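Side-chain contacts in D-alanyl-D-alanine carboxypeptidase DacB2 (Mycobacterium tuberculosis H37Rv, PDB 4RYE), which probably trims the terminal D-alanine from peptidoglycan stem peptides, acting as a serine-type D,D-carboxypeptidase of the peptidase S11 family in cell-wall biogenesis: residues Thr48-Leu53 against Asp96-Val101; Leu53-Leu58 against Arg163-Asn168; Thr90-Leu95 against Thr175-Ala180; Ser102-Ala107 against Ser142-Pro147. All blocks are in the same frame, centred on the assembly; numbering follows the deposited sequence.

Contact 1. Residues Thr48-Leu53 against Asp96-Val101; sequences TIKVLL and DGLLLV
Lys50, the lysine of the SxxK motif and by similarity the proton acceptor of the active site, lays its aliphatic chain on helix 50-60 along Leu98 of helix 91-100. Methyl CD1 of Leu98 does most of the touching: it lies 3.6 Å from Lys50 CD and 3.7 Å from Lys50 CG, with CB and CE close by, so that one methyl meets four successive carbons of the lysine. The other methyl, Leu98 CD2, sits 3.6 Å from the backbone O of Lys50. Leu53, one turn further along the helix, brings its CD2 to 3.9 Å from Leu98 CD1, which thus lies in the angle between the two side chains. The lysine runs extended as far as CE and then bends, chi4 80°, which takes NZ away from the leucine. There NZ is hydrogen-bonded to Ser47 OG, Asn104 OD1 and Ser142 O, with a weak bond to Ser102 OG. Leu99 adds a looser approach, its CD2 lying 4.4 Å from Lys50 O. All four residues are buried. A leucine methyl along the lysine stem and a polar cluster at its tip suit the SxxK active site of penicillin-binding proteins and serine beta-lactamases.

Contact 2. Residues Leu53-Leu58 against Arg163-Asn168; sequences LALVAL and RAAMAN
Leu55 of helix 50-60 reaches across to the backbone of helix 155-166 and spreads its two methyls over neighbouring alanines. CD2 comes down on the main chain of Ala165, 3.7 Å from its CA and 3.8 Å from its N, and lies 4.1 Å from Ala165 CB. CD1 is turned to the preceding residue, 4.2 Å from Ala164 CB. The fork of the leucine therefore straddles the start of Ala165, and because both partners carry only a methyl the helices can approach closely: the CA atoms of Leu55 and Ala165 are 6.1 Å apart. One turn on, Leu58 meets Asn168 at an oblique angle. Its CD1 rests against the amide, 3.9 Å from both CG and OD1 of Asn168, while Leu58 CB lies 3.9 Å from Asn168 ND2, so Leu58 meets the amide with apolar carbon at both its oxygen and its nitrogen end. The polar work of this amide lies elsewhere: Asn168 is the N-cap of helix 169-176, and OD1 accepts from Phe171 N, with a weak bond from Val170 N. Asn168 CG stands anti to the backbone N (chi1 -176°), which carries the amide toward Leu58. Phe171 also touches Leu58 and Ala165, and Leu131 covers Leu55 and Ala164 from a loop. Close leucine-on-alanine helix packing, finished by an N-capping asparagine, joins helix 50-60 to the helices at 155-176 within the helical part of this penicillin-binding protein fold.

Contact 3. Residues Thr90-Leu95 against Thr175-Ala180; sequences TARQLL and TAEPSA
Arg92, in the first turn of helix 91-100, reaches over to Glu177 in the link between helix 169-176 and strand 179-184. From CB the chain passes to CG and bends at chi2, 58°, before running straight through CD to NE. None of these carbons touches the glutamate; NE is the first polar atom, and it forms a salt bridge with Asp96 OD1, one turn along the same helix. Asp96 OD1 also lies close to Glu177 OE1, an approach of like charges that the arginine probably eases. CZ lies 3.6 Å from Glu177 OE2. The helix that carries the arginine starts with a capping box: Gln93 N donates to Thr90 OG1 at 3.0 Å, and Thr90 N returns a bond to Gln93 OE1 at 2.8 Å, the donor standing above the carbonyl plane. At the tip, Arg92 NH2 forms a salt bridge with Glu177 OE2; the modelled separation of these two atoms, 2.4 Å, is doubtfully short, and the N-H...O angle of 139° is bent. Guanidinium and carboxylate are nearly coplanar, 17° apart, and the glutamate approaches the guanidinium at its edge. NH2 also has a weak hydrogen bond to Gln173 OE1.

Contact 4. Residues Ser102-Ala107 against Ser142-Pro147; sequences SGNDAA and SGLDGP
The first turn of helix 104-113 faces the loop at 142-147, with the CA atoms of Ala107 and Ser142 5.4 Å apart. Asn104 lays its amide against two loop residues. Its OD1 lies 3.2 Å from Ser142 CB, and its ND2 side is met by the tip of Leu144, whose CD1 approaches to 3.8 Å from ND2 and 3.9 Å from CG, the two side chains coming from opposite directions. Both ends of the amide are held by polar partners elsewhere: OD1 accepts from Lys50 NZ and ND2 donates to Glu77 O, which together should fix its rotation. One turn on, Ala107 CB packs on Ser142 CB at 3.9 Å. Ser142 OG points back into its own loop, at chi1 67°, and accepts from Leu144 N at 3.1 Å with a fairly straight N-H...O angle of 161°, an ST turn that brings Leu144 round to the asparagine. Gly143 sits at the bend with a positive phi. Ser102 and Asn104 correspond to the SxN motif of penicillin-binding proteins, Ser102 being an active-site residue by similarity. The loop follows helix 117-130 and leads toward helix 155-166, while Ser102 OG, just before helix 104-113, reaches Lys208 on edge strand 204-212.

All four contacts involve helix 50-60, 91-100 or 104-113 of the carboxypeptidase. Contacts 1 and 2 share Leu53 and helix 50-60, with centres 10 Å apart; contacts 1 and 3 share helix 91-100, with centres 9 Å apart. Contact 4 is also 9 Å from contact 1 and meets it at the active site, round the Lys50 amine. The segments of contacts 1, 2 and 3 alternate along the chain, whereas contact 4 follows contact 1 and is nested inside the loops closed by contacts 2 and 3. Helix 50-60 thus carries the lysine thought, by similarity, to be the proton acceptor and packs on helix 155-166 further along, while contact 3 lies at the surface.

Contact 1. Residues Thr48-Leu53 against Asp96-Val101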
# COMPACT_ATOMS: atom_id res chain seq x y z
N THR A 48 0.82 -2.99 3.50
CA THR A 48 -0.12 -2.41 2.54
C THR A 48 -1.21 -1.61 3.25
O THR A 48 -1.76 -0.65 2.70
CB THR A 48 -0.78 -3.46 1.62
OG1 THR A 48 -1.50 -4.41 2.41
CG2 THR A 48 0.27 -4.15 0.76
N ILE A 49 -1.51 -1.99 4.49
CA ILE A 49 -2.51 -1.29 5.28
C ILE A 49 -2.08 0.15 5.61
O ILE A 49 -2.91 0.98 5.97
CB ILE A 49 -2.88 -2.06 6.57
CG1 ILE A 49 -4.35 -1.83 6.95
CG2 ILE A 49 -1.98 -1.65 7.73
CD1 ILE A 49 -5.34 -2.37 5.94
N LYS A 50 -0.79 0.45 5.46
CA LYS A 50 -0.33 1.84 5.64
C LYS A 50 -0.98 2.80 4.65
O LYS A 50 -1.06 3.99 4.90
CB LYS A 50 1.20 1.94 5.54
CG LYS A 50 1.96 1.33 6.73
CD LYS A 50 3.46 1.46 6.50
CE LYS A 50 4.28 1.16 7.76
NZ LYS A 50 4.43 -0.30 7.95
N VAL A 51 -1.43 2.29 3.51
CA VAL A 51 -2.17 3.13 2.55
C VAL A 51 -3.48 3.62 3.17
O VAL A 51 -3.88 4.78 2.99
CB VAL A 51 -2.46 2.37 1.24
CG1 VAL A 51 -3.26 3.24 0.28
CG2 VAL A 51 -1.16 1.91 0.57
N LEU A 52 -4.15 2.73 3.89
CA LEU A 52 -5.36 3.10 4.60
C LEU A 52 -5.08 4.13 5.70
O LEU A 52 -5.86 5.05 5.91
CB LEU A 52 -6.01 1.85 5.19
CG LEU A 52 -7.40 2.01 5.81
CD1 LEU A 52 -8.35 2.59 4.77
CD2 LEU A 52 -7.89 0.66 6.32
N LEU A 53 -3.97 3.97 6.41
CA LEU A 53 -3.58 4.99 7.40
C LEU A 53 -3.33 6.32 6.70
O LEU A 53 -3.75 7.37 7.19
CB LEU A 53 -2.31 4.55 8.16
CG LEU A 53 -1.69 5.61 9.08
CD1 LEU A 53 -2.66 6.02 10.17
CD2 LEU A 53 -0.39 5.08 9.68
N ASP A 96 5.85 10.84 4.22
CA ASP A 96 6.98 10.41 3.39
C ASP A 96 7.67 9.20 4.00
O ASP A 96 7.98 8.24 3.30
CB ASP A 96 8.01 11.54 3.23
CG ASP A 96 7.52 12.67 2.33
OD1 ASP A 96 6.61 12.43 1.51
OD2 ASP A 96 8.05 13.80 2.44
N GLY A 97 7.92 9.27 5.31
CA GLY A 97 8.52 8.15 6.02
C GLY A 97 7.63 6.92 5.93
O GLY A 97 8.12 5.80 5.67
N LEU A 98 6.33 7.13 6.10
CA LEU A 98 5.35 6.05 6.00
C LEU A 98 5.33 5.37 4.64
O LEU A 98 5.35 4.13 4.55
CB LEU A 98 3.94 6.59 6.28
CG LEU A 98 2.84 5.55 6.36
CD1 LEU A 98 2.98 4.78 7.67
CD2 LEU A 98 1.46 6.19 6.27
N LEU A 99 5.30 6.17 3.58
CA LEU A 99 5.05 5.65 2.25
C LEU A 99 6.30 5.31 1.44
O LEU A 99 6.25 4.46 0.57
CB LEU A 99 4.16 6.61 1.47
CG LEU A 99 2.76 6.80 2.06
CD1 LEU A 99 1.99 7.79 1.21
CD2 LEU A 99 2.00 5.48 2.15
N LEU A 100 7.43 5.97 1.72
CA LEU A 100 8.66 5.70 0.98
C LEU A 100 9.50 4.57 1.58
O LEU A 100 10.09 3.77 0.85
CB LEU A 100 9.53 6.96 0.84
CG LEU A 100 9.27 7.85 -0.38
CD1 LEU A 100 7.82 8.31 -0.43
CD2 LEU A 100 10.20 9.05 -0.37
N VAL A 101 9.58 4.51 2.90
CA VAL A 101 10.40 3.49 3.54
C VAL A 101 9.62 2.58 4.51
O VAL A 101 10.23 1.81 5.26
CB VAL A 101 11.65 4.08 4.26
CG1 VAL A 101 12.47 4.93 3.30
CG2 VAL A 101 11.23 4.90 5.48

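Contact 2. Residues Leu53-Leu58 against Arg163-Asn168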
# COMPACT_ATOMS: atom_id res chain seq x y z
N LEU A 53 -3.97 3.97 6.41
CA LEU A 53 -3.58 4.99 7.40
C LEU A 53 -3.33 6.32 6.70
O LEU A 53 -3.75 7.37 7.19
CB LEU A 53 -2.31 4.55 8.16
CG LEU A 53 -1.69 5.61 9.08
CD1 LEU A 53 -2.66 6.02 10.17
CD2 LEU A 53 -0.39 5.08 9.68
N ALA A 54 -2.65 6.29 5.56
CA ALA A 54 -2.38 7.52 4.80
C ALA A 54 -3.66 8.26 4.41
O ALA A 54 -3.72 9.49 4.48
CB ALA A 54 -1.52 7.22 3.55
N LEU A 55 -4.68 7.51 3.98
CA LEU A 55 -5.99 8.12 3.66
C LEU A 55 -6.59 8.87 4.85
O LEU A 55 -7.11 9.98 4.70
CB LEU A 55 -6.98 7.04 3.23
CG LEU A 55 -6.98 6.60 1.78
CD1 LEU A 55 -7.91 5.40 1.63
CD2 LEU A 55 -7.42 7.74 0.88
N VAL A 56 -6.56 8.26 6.03
CA VAL A 56 -7.09 8.90 7.23
C VAL A 56 -6.28 10.17 7.53
O VAL A 56 -6.85 11.24 7.80
CB VAL A 56 -7.05 7.95 8.44
CG1 VAL A 56 -7.39 8.71 9.73
CG2 VAL A 56 -8.02 6.79 8.23
N ALA A 57 -4.95 10.05 7.49
CA ALA A 57 -4.08 11.19 7.78
C ALA A 57 -4.33 12.35 6.83
O ALA A 57 -4.39 13.51 7.25
CB ALA A 57 -2.61 10.77 7.72
N LEU A 58 -4.49 12.04 5.54
CA LEU A 58 -4.71 13.08 4.55
C LEU A 58 -6.07 13.74 4.70
O LEU A 58 -6.23 14.92 4.40
CB LEU A 58 -4.55 12.52 3.13
CG LEU A 58 -3.10 12.26 2.75
CD1 LEU A 58 -3.03 11.36 1.53
CD2 LEU A 58 -2.39 13.59 2.51
N ARG A 163 -7.17 2.83 -4.95
CA ARG A 163 -7.85 3.66 -5.93
C ARG A 163 -8.31 4.97 -5.29
O ARG A 163 -8.20 6.05 -5.88
CB ARG A 163 -9.05 2.88 -6.49
CG ARG A 163 -9.78 3.55 -7.60
CD ARG A 163 -10.75 2.56 -8.24
NE ARG A 163 -11.49 3.17 -9.32
CZ ARG A 163 -12.78 2.97 -9.54
NH1 ARG A 163 -13.47 2.15 -8.75
NH2 ARG A 163 -13.38 3.59 -10.55
N ALA A 164 -8.81 4.87 -4.06
CA ALA A 164 -9.23 6.06 -3.32
C ALA A 164 -8.01 6.93 -3.00
O ALA A 164 -8.08 8.16 -3.08
CB ALA A 164 -9.96 5.67 -2.03
N ALA A 165 -6.90 6.29 -2.63
CA ALA A 165 -5.70 7.03 -2.30
C ALA A 165 -5.12 7.74 -3.52
O ALA A 165 -4.67 8.88 -3.41
CB ALA A 165 -4.65 6.10 -1.66
N MSE A 166 -5.13 7.08 -4.67
CA MSE A 166 -4.59 7.66 -5.90
C MSE A 166 -5.37 8.88 -6.36
O MSE A 166 -4.85 9.72 -7.12
CB MSE A 166 -4.54 6.62 -7.01
CG MSE A 166 -3.41 5.60 -6.85
SE MSE A 166 -1.62 6.40 -6.83
CE MSE A 166 -1.73 7.42 -8.49
N ALA A 167 -6.62 8.98 -5.93
CA ALA A 167 -7.44 10.13 -6.28
C ALA A 167 -6.98 11.39 -5.55
O ALA A 167 -7.25 12.51 -5.98
CB ALA A 167 -8.90 9.84 -5.98
N ASN A 168 -6.29 11.20 -4.43
CA ASN A 168 -5.76 12.33 -3.66
C ASN A 168 -4.44 12.80 -4.27
O ASN A 168 -3.47 12.02 -4.37
CB ASN A 168 -5.56 11.91 -2.20
CG ASN A 168 -5.10 13.06 -1.33
OD1 ASN A 168 -4.00 13.57 -1.49
ND2 ASN A 168 -5.95 13.45 -0.38

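Contact 3. Residues Thr90-Leu95 against Thr175-Ala180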
# COMPACT_ATOMS: atom_id res chain seq x y z
N THR A 90 6.61 17.08 10.83
CA THR A 90 5.35 17.45 10.18
C THR A 90 4.62 16.21 9.70
O THR A 90 5.24 15.14 9.51
CB THR A 90 5.57 18.37 8.97
OG1 THR A 90 6.27 17.64 7.96
CG2 THR A 90 6.36 19.60 9.35
N ALA A 91 3.32 16.34 9.50
CA ALA A 91 2.53 15.26 8.91
C ALA A 91 3.11 14.84 7.56
O ALA A 91 3.13 13.65 7.25
CB ALA A 91 1.08 15.69 8.74
N ARG A 92 3.57 15.80 6.77
CA ARG A 92 4.14 15.50 5.45
C ARG A 92 5.39 14.64 5.62
O ARG A 92 5.55 13.62 4.95
CB ARG A 92 4.46 16.78 4.67
CG ARG A 92 5.18 16.54 3.33
CD ARG A 92 4.34 15.65 2.44
NE ARG A 92 4.99 15.28 1.18
CZ ARG A 92 4.77 15.90 0.02
NH1 ARG A 92 3.93 16.93 -0.05
NH2 ARG A 92 5.38 15.49 -1.08
N GLN A 93 6.27 15.06 6.52
CA GLN A 93 7.49 14.31 6.79
C GLN A 93 7.15 12.89 7.21
O GLN A 93 7.79 11.94 6.78
CB GLN A 93 8.33 15.00 7.87
CG GLN A 93 9.05 16.26 7.40
CD GLN A 93 9.54 17.14 8.54
OE1 GLN A 93 9.14 16.98 9.69
NE2 GLN A 93 10.43 18.07 8.21
N LEU A 94 6.14 12.75 8.06
CA LEU A 94 5.77 11.42 8.55
C LEU A 94 5.15 10.58 7.44
O LEU A 94 5.39 9.37 7.37
CB LEU A 94 4.84 11.52 9.78
CG LEU A 94 5.46 12.11 11.06
CD1 LEU A 94 4.41 12.28 12.18
CD2 LEU A 94 6.60 11.25 11.55
N LEU A 95 4.37 11.22 6.56
CA LEU A 95 3.76 10.51 5.44
C LEU A 95 4.81 10.03 4.42
O LEU A 95 4.67 8.95 3.85
CB LEU A 95 2.70 11.38 4.74
CG LEU A 95 1.36 11.47 5.45
CD1 LEU A 95 0.51 12.60 4.88
CD2 LEU A 95 0.63 10.15 5.32
N THR A 175 3.64 8.86 -3.40
CA THR A 175 3.88 7.47 -3.75
C THR A 175 4.79 7.36 -4.99
O THR A 175 5.48 6.36 -5.20
CB THR A 175 2.54 6.69 -3.92
OG1 THR A 175 2.79 5.27 -3.94
CG2 THR A 175 1.80 7.11 -5.19
N ALA A 176 4.83 8.44 -5.77
CA ALA A 176 5.66 8.48 -6.97
C ALA A 176 7.01 9.20 -6.80
O ALA A 176 7.86 9.12 -7.70
CB ALA A 176 4.87 9.09 -8.14
N GLU A 177 7.22 9.90 -5.68
CA GLU A 177 8.51 10.57 -5.40
C GLU A 177 9.65 9.56 -5.33
O GLU A 177 9.54 8.54 -4.66
CB GLU A 177 8.49 11.28 -4.03
CG GLU A 177 7.56 12.45 -3.84
CD GLU A 177 7.47 12.81 -2.35
OE1 GLU A 177 8.01 12.05 -1.53
OE2 GLU A 177 6.87 13.85 -2.01
N PRO A 178 10.78 9.87 -6.00
CA PRO A 178 11.93 8.97 -5.86
C PRO A 178 12.59 9.11 -4.50
O PRO A 178 13.25 8.18 -4.04
CB PRO A 178 12.88 9.43 -6.98
CG PRO A 178 12.51 10.86 -7.23
CD PRO A 178 11.02 10.94 -6.99
N SER A 179 12.41 10.26 -3.85
CA SER A 179 13.11 10.54 -2.60
C SER A 179 12.43 11.65 -1.83
O SER A 179 11.57 12.36 -2.35
CB SER A 179 14.56 10.93 -2.88
OG SER A 179 14.61 12.11 -3.66
N ALA A 180 12.82 11.80 -0.57
CA ALA A 180 12.31 12.88 0.26
C ALA A 180 13.33 13.21 1.33
O ALA A 180 14.19 12.39 1.65
CB ALA A 180 10.98 12.50 0.89

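Contact 4. Residues Ser102-Ala107 against Ser142-Pro147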
# COMPACT_ATOMS: atom_id res chain seq x y z
N SER A 102 8.29 2.68 4.47
CA SER A 102 7.42 1.83 5.28
C SER A 102 7.75 1.94 6.78
O SER A 102 7.79 0.93 7.49
CB SER A 102 7.53 0.36 4.85
OG SER A 102 6.35 -0.34 5.18
N GLY A 103 7.97 3.16 7.25
CA GLY A 103 8.42 3.37 8.62
C GLY A 103 7.31 3.08 9.61
O GLY A 103 6.28 3.74 9.59
N ASN A 104 7.52 2.09 10.48
CA ASN A 104 6.52 1.78 11.50
C ASN A 104 6.49 2.88 12.54
O ASN A 104 5.44 3.17 13.11
CB ASN A 104 6.81 0.42 12.14
CG ASN A 104 6.62 -0.73 11.18
OD1 ASN A 104 5.67 -0.73 10.40
ND2 ASN A 104 7.53 -1.69 11.20
N ASP A 105 7.64 3.50 12.79
CA ASP A 105 7.72 4.63 13.71
C ASP A 105 6.94 5.82 13.13
O ASP A 105 6.31 6.57 13.87
CB ASP A 105 9.17 5.00 14.05
CG ASP A 105 10.04 5.21 12.82
OD1 ASP A 105 9.61 4.87 11.69
OD2 ASP A 105 11.19 5.70 12.99
N ALA A 106 6.97 5.97 11.81
CA ALA A 106 6.19 7.00 11.15
C ALA A 106 4.69 6.72 11.30
O ALA A 106 3.89 7.64 11.55
CB ALA A 106 6.55 7.05 9.68
N ALA A 107 4.30 5.46 11.15
CA ALA A 107 2.91 5.06 11.34
C ALA A 107 2.45 5.34 12.77
O ALA A 107 1.36 5.88 12.98
CB ALA A 107 2.71 3.59 10.99
N SER A 142 0.32 0.26 11.55
CA SER A 142 1.49 -0.08 10.71
C SER A 142 1.32 -1.35 9.89
O SER A 142 2.03 -1.54 8.89
CB SER A 142 2.72 -0.23 11.59
OG SER A 142 2.59 -1.36 12.43
N GLY A 143 0.42 -2.24 10.31
CA GLY A 143 0.26 -3.53 9.66
C GLY A 143 1.02 -4.61 10.40
O GLY A 143 0.99 -5.79 10.03
N LEU A 144 1.73 -4.22 11.44
CA LEU A 144 2.38 -5.19 12.32
C LEU A 144 1.28 -5.97 13.02
O LEU A 144 0.15 -5.49 13.14
CB LEU A 144 3.25 -4.47 13.36
CG LEU A 144 4.55 -3.85 12.85
CD1 LEU A 144 5.24 -3.05 13.95
CD2 LEU A 144 5.47 -4.95 12.35
N ASP A 145 1.59 -7.18 13.47
CA ASP A 145 0.63 -7.93 14.27
C ASP A 145 0.34 -7.13 15.54
O ASP A 145 1.25 -6.59 16.16
CB ASP A 145 1.16 -9.33 14.63
CG ASP A 145 1.23 -10.26 13.43
OD1 ASP A 145 0.36 -10.15 12.55
OD2 ASP A 145 2.15 -11.11 13.37
N GLY A 146 -0.94 -7.02 15.89
CA GLY A 146 -1.31 -6.35 17.12
C GLY A 146 -2.00 -7.29 18.07
O GLY A 146 -2.11 -8.49 17.81
N PRO A 147 -2.48 -6.75 19.20
CA PRO A 147 -3.25 -7.52 20.17
C PRO A 147 -4.54 -8.05 19.55
O PRO A 147 -5.01 -9.11 19.96
CB PRO A 147 -3.56 -6.50 21.27
CG PRO A 147 -2.46 -5.48 21.14
CD PRO A 147 -2.21 -5.38 19.67